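Local coordinates for glucose-6-phosphate 1-dehydrogenase (Kluyveromyces lactis, PDB 7E6I), which oxidises D-glucose 6-phosphate with NADP(+) to 6-phosphogluconolactone, opening the pentose phosphate pathway and supplying NADPH, at residues F14-G18 / D19-K23; Y415-L418 / I419-L423. All blocks are in the same frame, centred on the assembly; numbering follows the deposited sequence.

Contact 1 of 2, residues F14-G18 / D19-K23; sequences FGASG and DLSKK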
loop_
_atom_site.group_PDB
_atom_site.type_symbol
_atom_site.label_atom_id
_atom_site.label_comp_id
_atom_site.label_asym_id
_atom_site.label_seq_id
_atom_site.Cartn_x
_atom_site.Cartn_y
_atom_site.Cartn_z
ATOM N N PHE A 14 20.151 -2.486 2.462
ATOM C CA PHE A 14 20.573 -3.715 1.813
ATOM C C PHE A 14 19.916 -3.846 0.444
ATOM O O PHE A 14 18.784 -3.403 0.229
ATOM C CB PHE A 14 20.235 -4.920 2.681
ATOM C CG PHE A 14 21.215 -5.146 3.804
ATOM C CD1 PHE A 14 21.107 -4.439 4.993
ATOM C CD2 PHE A 14 22.237 -6.072 3.672
ATOM C CE1 PHE A 14 22.008 -4.654 6.029
ATOM C CE2 PHE A 14 23.134 -6.287 4.700
ATOM C CZ PHE A 14 23.023 -5.578 5.881
ATOM N N GLY A 15 20.641 -4.463 -0.487
ATOM C CA GLY A 15 20.200 -4.484 -1.865
ATOM C C GLY A 15 20.396 -3.156 -2.557
ATOM O O GLY A 15 19.642 -2.825 -3.476
ATOM N N ALA A 16 21.398 -2.381 -2.137
ATOM C CA ALA A 16 21.472 -0.972 -2.513
ATOM C C ALA A 16 21.612 -0.748 -4.012
ATOM O O ALA A 16 21.290 0.341 -4.493
ATOM C CB ALA A 16 22.633 -0.306 -1.787
ATOM N N SER A 17 22.081 -1.736 -4.757
ATOM C CA SER A 17 22.302 -1.589 -6.189
ATOM C C SER A 17 21.054 -1.857 -7.020
ATOM O O SER A 17 21.062 -1.607 -8.230
ATOM C CB SER A 17 23.423 -2.533 -6.628
ATOM O OG SER A 17 23.101 -3.870 -6.261
ATOM N N GLY A 18 19.992 -2.354 -6.409
ATOM C CA GLY A 18 18.818 -2.737 -7.155
ATOM C C GLY A 18 17.917 -1.573 -7.506
ATOM O O GLY A 18 18.097 -0.439 -7.063
ATOM N N ASP A 19 16.908 -1.889 -8.315
ATOM C CA ASP A 19 16.018 -0.858 -8.838
ATOM C C ASP A 19 15.250 -0.172 -7.724
ATOM O O ASP A 19 15.155 1.064 -7.687
ATOM C CB ASP A 19 15.051 -1.470 -9.847
ATOM C CG ASP A 19 15.541 -1.328 -11.264
ATOM O OD1 ASP A 19 16.700 -0.883 -11.444
ATOM O OD2 ASP A 19 14.768 -1.657 -12.190
ATOM N N LEU A 20 14.676 -0.961 -6.814
ATOM C CA LEU A 20 13.901 -0.381 -5.726
ATOM C C LEU A 20 14.740 0.596 -4.917
ATOM O O LEU A 20 14.285 1.697 -4.589
ATOM C CB LEU A 20 13.357 -1.483 -4.827
ATOM C CG LEU A 20 12.623 -0.925 -3.619
ATOM C CD1 LEU A 20 11.317 -0.276 -4.061
ATOM C CD2 LEU A 20 12.394 -2.021 -2.605
ATOM N N SER A 21 15.986 0.215 -4.619
ATOM C CA SER A 21 16.862 1.046 -3.806
ATOM C C SER A 21 17.155 2.374 -4.479
ATOM O O SER A 21 17.061 3.433 -3.850
ATOM C CB SER A 21 18.170 0.313 -3.521
ATOM O OG SER A 21 19.000 1.124 -2.716
ATOM N N LYS A 22 17.518 2.341 -5.766
ATOM C CA LYS A 22 18.011 3.564 -6.388
ATOM C C LYS A 22 16.881 4.474 -6.841
ATOM O O LYS A 22 17.056 5.696 -6.868
ATOM C CB LYS A 22 18.947 3.237 -7.559
ATOM C CG LYS A 22 18.308 2.548 -8.753
ATOM C CD LYS A 22 19.319 2.449 -9.916
ATOM C CE LYS A 22 19.214 1.109 -10.667
ATOM N NZ LYS A 22 18.572 1.258 -12.013
ATOM N N LYS A 23 15.727 3.914 -7.187
ATOM C CA LYS A 23 14.615 4.723 -7.668
ATOM C C LYS A 23 13.629 5.115 -6.579
ATOM O O LYS A 23 12.837 6.040 -6.794
ATOM C CB LYS A 23 13.852 3.983 -8.766
ATOM C CG LYS A 23 14.647 3.754 -10.030
ATOM C CD LYS A 23 13.725 3.314 -11.153
ATOM C CE LYS A 23 14.458 2.436 -12.143
ATOM N NZ LYS A 23 13.525 1.542 -12.876
HETATM O O HOH W 1 16.580 -2.797 -4.775
#

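Contact 2 of 2, residues Y415-L418 / I419-L423; sequences YESL and IRDAL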
loop_
_atom_site.group_PDB
_atom_site.type_symbol
_atom_site.label_atom_id
_atom_site.label_comp_id
_atom_site.label_asym_id
_atom_site.label_seq_id
_atom_site.Cartn_x
_atom_site.Cartn_y
_atom_site.Cartn_z
ATOM N N TYR A 415 6.948 6.423 0.357
ATOM C CA TYR A 415 8.137 5.915 1.024
ATOM C C TYR A 415 8.786 6.961 1.908
ATOM O O TYR A 415 9.383 6.610 2.931
ATOM C CB TYR A 415 9.137 5.410 -0.001
ATOM C CG TYR A 415 8.705 4.123 -0.601
ATOM C CD1 TYR A 415 8.638 2.971 0.170
ATOM C CD2 TYR A 415 8.358 4.050 -1.938
ATOM C CE1 TYR A 415 8.234 1.782 -0.372
ATOM C CE2 TYR A 415 7.953 2.863 -2.496
ATOM C CZ TYR A 415 7.897 1.731 -1.712
ATOM O OH TYR A 415 7.496 0.542 -2.276
ATOM N N GLU A 416 8.700 8.239 1.534
ATOM C CA GLU A 416 9.185 9.292 2.420
ATOM C C GLU A 416 8.415 9.287 3.731
ATOM O O GLU A 416 9.007 9.254 4.816
ATOM C CB GLU A 416 9.090 10.650 1.726
ATOM C CG GLU A 416 10.138 10.807 0.624
ATOM C CD GLU A 416 9.749 11.777 -0.489
ATOM O OE1 GLU A 416 10.545 11.911 -1.451
ATOM O OE2 GLU A 416 8.669 12.401 -0.405
ATOM N N SER A 417 7.087 9.291 3.647
ATOM C CA SER A 417 6.265 9.254 4.847
ATOM C C SER A 417 6.576 8.021 5.683
ATOM O O SER A 417 6.654 8.096 6.919
ATOM C CB SER A 417 4.786 9.284 4.446
ATOM O OG SER A 417 3.928 9.026 5.548
ATOM N N LEU A 418 6.782 6.881 5.020
ATOM C CA LEU A 418 6.899 5.621 5.741
ATOM C C LEU A 418 8.249 5.499 6.436
ATOM O O LEU A 418 8.324 5.022 7.575
ATOM C CB LEU A 418 6.669 4.455 4.784
ATOM C CG LEU A 418 5.193 4.183 4.492
ATOM C CD1 LEU A 418 5.025 3.143 3.395
ATOM C CD2 LEU A 418 4.472 3.764 5.757
ATOM N N ILE A 419 9.328 5.909 5.768
ATOM C CA ILE A 419 10.642 5.867 6.401
ATOM C C ILE A 419 10.674 6.799 7.604
ATOM O O ILE A 419 11.165 6.436 8.684
ATOM C CB ILE A 419 11.738 6.221 5.377
ATOM C CG1 ILE A 419 11.950 5.059 4.409
ATOM C CG2 ILE A 419 13.040 6.568 6.083
ATOM C CD1 ILE A 419 12.825 5.401 3.233
ATOM N N ARG A 420 10.148 8.015 7.434
ATOM C CA ARG A 420 9.959 8.914 8.565
ATOM C C ARG A 420 9.294 8.205 9.739
ATOM O O ARG A 420 9.809 8.230 10.866
ATOM C CB ARG A 420 9.127 10.115 8.138
ATOM C CG ARG A 420 8.915 11.106 9.265
ATOM C CD ARG A 420 10.174 11.892 9.465
ATOM N NE ARG A 420 10.334 12.480 10.797
ATOM C CZ ARG A 420 9.529 13.392 11.337
ATOM N NH1 ARG A 420 8.459 13.841 10.681
ATOM N NH2 ARG A 420 9.800 13.854 12.549
ATOM N N ASP A 421 8.148 7.553 9.485
ATOM C CA ASP A 421 7.410 6.901 10.566
ATOM C C ASP A 421 8.256 5.838 11.253
ATOM O O ASP A 421 8.193 5.671 12.483
ATOM C CB ASP A 421 6.127 6.274 10.029
ATOM C CG ASP A 421 5.059 7.296 9.717
ATOM O OD1 ASP A 421 5.317 8.509 9.905
ATOM O OD2 ASP A 421 3.958 6.882 9.277
ATOM N N ALA A 422 9.037 5.089 10.466
ATOM C CA ALA A 422 9.948 4.101 11.031
ATOM C C ALA A 422 10.999 4.769 11.916
ATOM O O ALA A 422 11.272 4.309 13.033
ATOM C CB ALA A 422 10.602 3.301 9.905
ATOM N N LEU A 423 11.596 5.868 11.434
ATOM C CA LEU A 423 12.582 6.577 12.244
ATOM C C LEU A 423 11.973 6.992 13.575
ATOM O O LEU A 423 12.621 6.886 14.622
ATOM C CB LEU A 423 13.133 7.790 11.482
ATOM C CG LEU A 423 13.991 7.468 10.249
ATOM C CD1 LEU A 423 14.369 8.706 9.459
ATOM C CD2 LEU A 423 15.237 6.734 10.659
HETATM O O HOH W 2 3.382 6.842 6.558
#

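Contact 1 of 2, residues F14-G18 / D19-K23
With chi1 at -179°, S21 sets OG opposite its backbone N and sends it back to the carbonyl of A16, whereas in K22 the first torsion places CG between the backbone N and the carbonyl carbon, where the chain starts out alongside G18 O. S21 OG donates to A16 O at 3.0 Å. The bond reaches the oxygen from the side, at a C=O...donor angle of 101°, with the donor tilted 33° from the carbonyl plane. Serine suits this buried spot because it is small and its hydroxyl occupies a loop carbonyl, while its CB packs against G15 O at 3.5 Å.

The loop itself is a type I beta turn from G15 to G18, closed by G18 N to G15 O. G15 has a positive phi, which glycine adopts readily, and G18 is the N-cap of the helix. Its carbonyl begins the helical bonding by accepting K22 N at 3.1 Å. A water links the two sides further, accepting from S21 N at 3.1 Å and donating weakly to G15 O.

Bends at chi3 and chi4 swing K22 NZ onto D19 OD1, a salt bridge of 2.9 Å that meets the oxygen nearly end-on to its C-O bond. K23 NZ adds a weak, longer salt bridge to D19 OD2, so each carboxylate oxygen has its own lysine. S17 O is hydrogen-bonded by K60 of helix 54-61.

This is the glycine-rich GASG turn of the Rossmann domain with the helix start that follows it, and residues G15 to K22 probably bind NADP(+). The helix N terminus, and perhaps K22, would be expected to favour an anionic cofactor, while D19 probably tempers the lysine charge.

Contact 2 of 2, residues Y415-L418 / I419-L423
S417 and D421, one helical turn apart, meet through the backbone, where D421 N donates to S417 O at 3.0 Å, and through a water set between their side chains. That water donates to D421 OD2 at 2.8 Å and also lies close to S417 OG, at a distance too short to be leaned on. Each side chain has a further partner, K191 NZ for S417 OG and, weakly, N429 ND2 for D421 OD2. Serine and aspartate are short enough for one water to span OG and OD2, and each still takes a bond from another part of the chain. With chi1 at -74°, D421 folds its CG beside its own backbone N, bringing the carboxylate back over the S417 carbonyl; OD1 and S417 O, both acceptors, sit 3.3 Å apart.

The remaining backbone pairs are ordinary alpha-helical ones. I419 N bonds to Y415 O, R420 N to E416 O and A422 N to L418 O, all within 2.9 to 3.1 Å, so four successive carbonyls are satisfied within the helix. The I419 side chain lies along the first of them, CG1 being 3.3 Å from Y415 O. Its branched, apolar shape fits the buried flank, where it also packs on L32 of helix 19-34. L418 and the small A422 pack on I181 and F179 of strand 178-181. E416 OE2 accepts from E413 N, just ahead of the helix.

Polar and apolar duties are thus divided around helix 414-423. The carbonyl-amide chain meets the backbone's needs in a buried setting, while K191 serves S417 OG and D421 OD2 relies on the water and, weakly, on N429.

Both contacts are local and lie in series along the chain, neither nested nor crossing. Contact 1 comes first, closing the short loop that carries strand 10-14, in the parallel sheet of the Rossmann domain, into helix 19-34. Contact 2 follows far along the sequence, in the C-terminal domain family's part of the chain, and closes no loop: it is successive turns of helix 414-423. Their centres are about 17 Å apart, yet they touch, L20 CD1 packing at 4.3 Å from Y415 OH. Y415 also meets K24 and A28 of helix 19-34, so helix 414-423 rests on the helix that leaves the probable cofactor-binding turn, near the bound glucose 6-phosphate.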